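Local structure of tryptophan synthase alpha-subunit (Pyrococcus furiosus, 1GEQ) at residues K64-F69 and L101-A106; G228-G231 and E236-K239. The protein catalyses the aldol cleavage of indoleglycerol phosphate to indole and glyceraldehyde 3-phosphate, as the alpha subunit of tryptophan synthase in the final step of tryptophan biosynthesis. All coordinates share one frame; numbering follows the deposited sequence.

Contact 1: residues K64-F69 and L101-A106; sequences KLREAF and LAEAKA
Glu103 and Ala104, on the helix 97-107, meet Arg66 and Phe69 on the helix 65-76, two of the helices that surround the parallel beta barrel of this TIM-barrel (beta/alpha)8 fold. The short helical segments run in roughly the same direction, 35° apart, with axes 10.5 Å from each other at their closest, and the gap is bridged mainly by side chains. Before Glu103, Leu101 turns to the other flank of its helix and packs on Phe125 and Ile128 of the helix 122-132. Glu103 and Arg66 both reach into the gap. Glu103 CG stands anti to the backbone N (chi1 -167°) and the chain stays extended beyond it, which brings the carboxylate to rest past the CD2-CE2 rim of the Phe69 ring. Glu103 CG itself lies over one ring face, toward the rim, 4.2 Å from the Phe69 centroid in a CH-pi contact. The carboxylate then meets Arg66, whose chain is bent at chi2 and chi3 to come across, in a salt bridge with the two flat groups nearly coplanar, 14° apart. Arg66 presents its side edge: NE and NH2 both donate to Glu103 OE2, at 3.1 and 3.0 Å, and the NH2 bond uses the syn lone pair of that oxygen. A weak bond from Arg66 NE to Glu103 OE1 adds to the grip. Two donors on one oxygen would probably draw negative charge toward OE2 and favour the ionised carboxylate. Deeper in, Ala104 and Phe69 are both buried, and the ring also makes an edge-to-face contact with Phe100. The backbones come nearest here, 6.6 Å between the CA atoms of Phe69 and Ala104. Phe69 CE1 touches Ala104 at two atoms, approaching CA to 3.5 Å and CB to 3.8 Å.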
loop_
_atom_site.group_PDB
_atom_site.type_symbol
_atom_site.label_atom_id
_atom_site.label_comp_id
_atom_site.label_asym_id
_atom_site.label_seq_id
_atom_site.Cartn_x
_atom_site.Cartn_y
_atom_site.Cartn_z
ATOM N N LYS A 64 -17.697 -5.366 -1.549
ATOM C CA LYS A 64 -17.670 -6.687 -0.939
ATOM C C LYS A 64 -16.237 -7.196 -0.937
ATOM O O LYS A 64 -15.524 -7.048 -1.925
ATOM C CB LYS A 64 -18.580 -7.639 -1.724
ATOM C CG LYS A 64 -19.850 -8.021 -0.984
ATOM C CD LYS A 64 -20.493 -6.809 -0.325
ATOM C CE LYS A 64 -21.622 -7.223 0.611
ATOM N NZ LYS A 64 -21.934 -6.166 1.611
ATOM N N LEU A 65 -15.826 -7.791 0.178
ATOM C CA LEU A 65 -14.467 -8.306 0.334
ATOM C C LEU A 65 -13.920 -9.035 -0.882
ATOM O O LEU A 65 -12.837 -8.710 -1.367
ATOM C CB LEU A 65 -14.382 -9.248 1.537
ATOM C CG LEU A 65 -12.985 -9.827 1.784
ATOM C CD1 LEU A 65 -12.074 -8.734 2.322
ATOM C CD2 LEU A 65 -13.058 -10.987 2.766
ATOM N N ARG A 66 -14.662 -10.029 -1.359
ATOM C CA ARG A 66 -14.239 -10.827 -2.501
ATOM C C ARG A 66 -14.035 -10.029 -3.782
ATOM O O ARG A 66 -13.298 -10.458 -4.673
ATOM C CB ARG A 66 -15.237 -11.964 -2.733
ATOM C CG ARG A 66 -15.422 -12.862 -1.514
ATOM C CD ARG A 66 -15.019 -14.313 -1.784
ATOM N NE ARG A 66 -14.037 -14.803 -0.816
ATOM C CZ ARG A 66 -14.225 -14.841 0.502
ATOM N NH1 ARG A 66 -15.368 -14.417 1.029
ATOM N NH2 ARG A 66 -13.266 -15.296 1.295
ATOM N N GLU A 67 -14.673 -8.868 -3.885
ATOM C CA GLU A 67 -14.517 -8.049 -5.082
ATOM C C GLU A 67 -13.071 -7.599 -5.225
ATOM O O GLU A 67 -12.613 -7.292 -6.324
ATOM C CB GLU A 67 -15.458 -6.844 -5.033
ATOM C CG GLU A 67 -16.895 -7.206 -5.374
ATOM C CD GLU A 67 -17.860 -6.064 -5.144
ATOM O OE1 GLU A 67 -19.073 -6.271 -5.345
ATOM O OE2 GLU A 67 -17.409 -4.962 -4.758
ATOM N N ALA A 68 -12.351 -7.564 -4.110
ATOM C CA ALA A 68 -10.951 -7.168 -4.135
ATOM C C ALA A 68 -10.196 -8.204 -4.953
ATOM O O ALA A 68 -9.350 -7.870 -5.776
ATOM C CB ALA A 68 -10.399 -7.110 -2.712
ATOM N N PHE A 69 -10.516 -9.474 -4.722
ATOM C CA PHE A 69 -9.862 -10.556 -5.438
ATOM C C PHE A 69 -10.223 -10.533 -6.918
ATOM O O PHE A 69 -9.441 -10.968 -7.756
ATOM C CB PHE A 69 -10.234 -11.911 -4.822
ATOM C CG PHE A 69 -9.803 -12.067 -3.385
ATOM C CD1 PHE A 69 -8.494 -11.774 -3.000
ATOM C CD2 PHE A 69 -10.698 -12.525 -2.418
ATOM C CE1 PHE A 69 -8.082 -11.936 -1.673
ATOM C CE2 PHE A 69 -10.298 -12.689 -1.092
ATOM C CZ PHE A 69 -8.986 -12.394 -0.717
ATOM N N LEU A 101 -5.163 -15.741 2.965
ATOM C CA LEU A 101 -3.886 -15.738 2.262
ATOM C C LEU A 101 -3.894 -16.650 1.035
ATOM O O LEU A 101 -3.340 -16.305 -0.013
ATOM C CB LEU A 101 -2.763 -16.143 3.223
ATOM C CG LEU A 101 -2.547 -15.194 4.409
ATOM C CD1 LEU A 101 -1.358 -15.659 5.239
ATOM C CD2 LEU A 101 -2.315 -13.781 3.896
ATOM N N ALA A 102 -4.538 -17.806 1.162
ATOM C CA ALA A 102 -4.618 -18.769 0.065
ATOM C C ALA A 102 -5.360 -18.209 -1.149
ATOM O O ALA A 102 -4.870 -18.284 -2.279
ATOM C CB ALA A 102 -5.302 -20.045 0.543
ATOM N N GLU A 103 -6.546 -17.658 -0.914
ATOM C CA GLU A 103 -7.339 -17.097 -2.000
ATOM C C GLU A 103 -6.637 -15.868 -2.581
ATOM O O GLU A 103 -6.718 -15.605 -3.779
ATOM C CB GLU A 103 -8.737 -16.726 -1.498
ATOM C CG GLU A 103 -9.742 -16.415 -2.605
ATOM C CD GLU A 103 -11.149 -16.209 -2.069
ATOM O OE1 GLU A 103 -12.088 -16.061 -2.884
ATOM O OE2 GLU A 103 -11.317 -16.193 -0.831
ATOM N N ALA A 104 -5.939 -15.121 -1.728
ATOM C CA ALA A 104 -5.223 -13.933 -2.180
ATOM C C ALA A 104 -4.142 -14.356 -3.166
ATOM O O ALA A 104 -4.011 -13.791 -4.256
ATOM C CB ALA A 104 -4.596 -13.209 -0.993
ATOM N N LYS A 105 -3.372 -15.365 -2.769
ATOM C CA LYS A 105 -2.303 -15.897 -3.603
ATOM C C LYS A 105 -2.897 -16.448 -4.897
ATOM O O LYS A 105 -2.341 -16.259 -5.980
ATOM C CB LYS A 105 -1.563 -17.003 -2.839
ATOM C CG LYS A 105 -0.400 -17.662 -3.587
ATOM C CD LYS A 105 0.655 -16.653 -4.009
ATOM C CE LYS A 105 1.813 -17.324 -4.742
ATOM N NZ LYS A 105 2.818 -16.344 -5.246
ATOM N N ALA A 106 -4.034 -17.125 -4.778
ATOM C CA ALA A 106 -4.710 -17.709 -5.933
ATOM C C ALA A 106 -5.101 -16.652 -6.962
ATOM O O ALA A 106 -5.038 -16.898 -8.167
ATOM C CB ALA A 106 -5.954 -18.472 -5.479
#

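Contact 2: residues G228-G231 and E236-K239; sequences GEKG and EFLK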
loop_
_atom_site.group_PDB
_atom_site.type_symbol
_atom_site.label_atom_id
_atom_site.label_comp_id
_atom_site.label_asym_id
_atom_site.label_seq_id
_atom_site.Cartn_x
_atom_site.Cartn_y
_atom_site.Cartn_z
ATOM N N GLY A 228 -11.936 11.004 -5.146
ATOM C CA GLY A 228 -13.093 11.469 -4.402
ATOM C C GLY A 228 -13.722 12.691 -5.054
ATOM O O GLY A 228 -14.898 12.991 -4.848
ATOM N N GLU A 229 -12.935 13.397 -5.853
ATOM C CA GLU A 229 -13.410 14.594 -6.527
ATOM C C GLU A 229 -13.982 14.341 -7.924
ATOM O O GLU A 229 -15.002 14.920 -8.284
ATOM C CB GLU A 229 -12.274 15.607 -6.622
ATOM C CG GLU A 229 -12.653 16.918 -7.279
ATOM C CD GLU A 229 -11.454 17.820 -7.467
ATOM O OE1 GLU A 229 -11.602 18.895 -8.086
ATOM O OE2 GLU A 229 -10.356 17.449 -6.996
ATOM N N LYS A 230 -13.322 13.481 -8.699
ATOM C CA LYS A 230 -13.745 13.177 -10.066
ATOM C C LYS A 230 -14.487 11.859 -10.232
ATOM O O LYS A 230 -15.063 11.592 -11.288
ATOM C CB LYS A 230 -12.529 13.169 -10.994
ATOM C CG LYS A 230 -11.721 14.449 -10.990
ATOM C CD LYS A 230 -12.505 15.605 -11.584
ATOM C CE LYS A 230 -11.627 16.834 -11.730
ATOM N NZ LYS A 230 -12.334 17.915 -12.470
ATOM N N GLY A 231 -14.462 11.027 -9.201
ATOM C CA GLY A 231 -15.139 9.746 -9.287
ATOM C C GLY A 231 -14.676 8.902 -10.463
ATOM O O GLY A 231 -13.476 8.797 -10.738
ATOM N N GLU A 236 -7.886 10.152 -16.312
ATOM C CA GLU A 236 -6.962 11.080 -16.956
ATOM C C GLU A 236 -6.239 11.986 -15.964
ATOM O O GLU A 236 -5.064 12.308 -16.149
ATOM C CB GLU A 236 -7.705 11.938 -17.980
ATOM C CG GLU A 236 -8.834 11.210 -18.696
ATOM C CD GLU A 236 -10.022 10.943 -17.778
ATOM O OE1 GLU A 236 -10.382 9.764 -17.578
ATOM O OE2 GLU A 236 -10.594 11.918 -17.251
ATOM N N PHE A 237 -6.930 12.407 -14.911
ATOM C CA PHE A 237 -6.299 13.280 -13.937
ATOM C C PHE A 237 -5.285 12.523 -13.078
ATOM O O PHE A 237 -4.320 13.108 -12.595
ATOM C CB PHE A 237 -7.354 13.966 -13.065
ATOM C CG PHE A 237 -8.385 14.735 -13.861
ATOM C CD1 PHE A 237 -9.596 14.144 -14.212
ATOM C CD2 PHE A 237 -8.120 16.029 -14.302
ATOM C CE1 PHE A 237 -10.528 14.832 -14.989
ATOM C CE2 PHE A 237 -9.048 16.726 -15.081
ATOM C CZ PHE A 237 -10.252 16.125 -15.425
ATOM N N LEU A 238 -5.508 11.228 -12.883
ATOM C CA LEU A 238 -4.581 10.409 -12.106
ATOM C C LEU A 238 -3.258 10.291 -12.866
ATOM O O LEU A 238 -2.184 10.441 -12.285
ATOM C CB LEU A 238 -5.173 9.013 -11.864
ATOM C CG LEU A 238 -6.405 8.928 -10.952
ATOM C CD1 LEU A 238 -6.969 7.507 -10.956
ATOM C CD2 LEU A 238 -6.031 9.366 -9.540
ATOM N N LYS A 239 -3.337 10.040 -14.170
ATOM C CA LYS A 239 -2.139 9.914 -14.991
ATOM C C LYS A 239 -1.365 11.228 -14.981
ATOM O O LYS A 239 -0.141 11.238 -14.852
ATOM C CB LYS A 239 -2.520 9.536 -16.431
ATOM C CG LYS A 239 -3.409 8.301 -16.530
ATOM C CD LYS A 239 -3.795 7.969 -17.975
ATOM C CE LYS A 239 -2.604 7.446 -18.775
ATOM N NZ LYS A 239 -2.237 8.362 -19.896
#
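The ammonium NZ of Lys230 stands 4.5 Å from the centroid of the Phe237 ring, an off-centre cation-pi contact with the nitrogen 27° from the ring normal. The shortest distance from Lys230 NZ to a ring atom is 4.0 Å, to CZ of Phe237. Most of the touching is done by the methylene chain below that charge. Lys230 CE lies over the middle of one ring face, 4.0 Å from the Phe237 centroid and 11° off the normal, a well-centred CH-pi contact; carbon bound to the ammonium group is polarised, which probably strengthens it. Nearer the backbone, Lys230 CG meets Phe237 CD1 at 3.9 Å, and CD comes against CE1. The lysine therefore passes across one face: CG enters beside CD1, CE lies over the centre, and NZ ends beyond the rim near CZ. A bend at chi2 (-67°), followed by an extended end, lays the chain along this path. Both residues direct their CB toward the partner segment, and the two side chains cross at about a right angle. The contact is small, burying 100 Å² in all, and lies at the protein surface, where water would be expected to weaken the electrostatic share of the attraction. Helical geometry ends at Gly231, the first residue to leave it, with a positive phi, and the chain leads on to the next helix. The pair thus spans the short loop joining two successive helices, 221-230 and 235-246, after the last barrel strand, 216-219. Phe237 also packs on Ile226, one turn before Lys230 in the helix 221-230, while Leu238 beside it is buried between Leu223, Ile226 and Ile227 of that helix and Phe24 and Leu28 of the helix 18-28.

In the fold
From the N terminus, the chain lays down strands 6-12 and 35-38 before reaching contact 1, which closes a loop of 31 residues containing strand 83-87 and helix 89-95. It joins the helices 65-76 and 97-107, which precede and follow that third strand, on the outside of the barrel. Five further strands, 111-114 to 216-219, complete the barrel before contact 2 closes a loop of only four residues between its segments, joining the helices 221-230 and 235-246. The two loops lie in series, neither crossing nor enclosing the other. Their centres are 26 Å apart and their nearest atoms about 15 Å, so the contacts tie separate parts of the helical layer, both away from the catalytic Glu36 and Asp47.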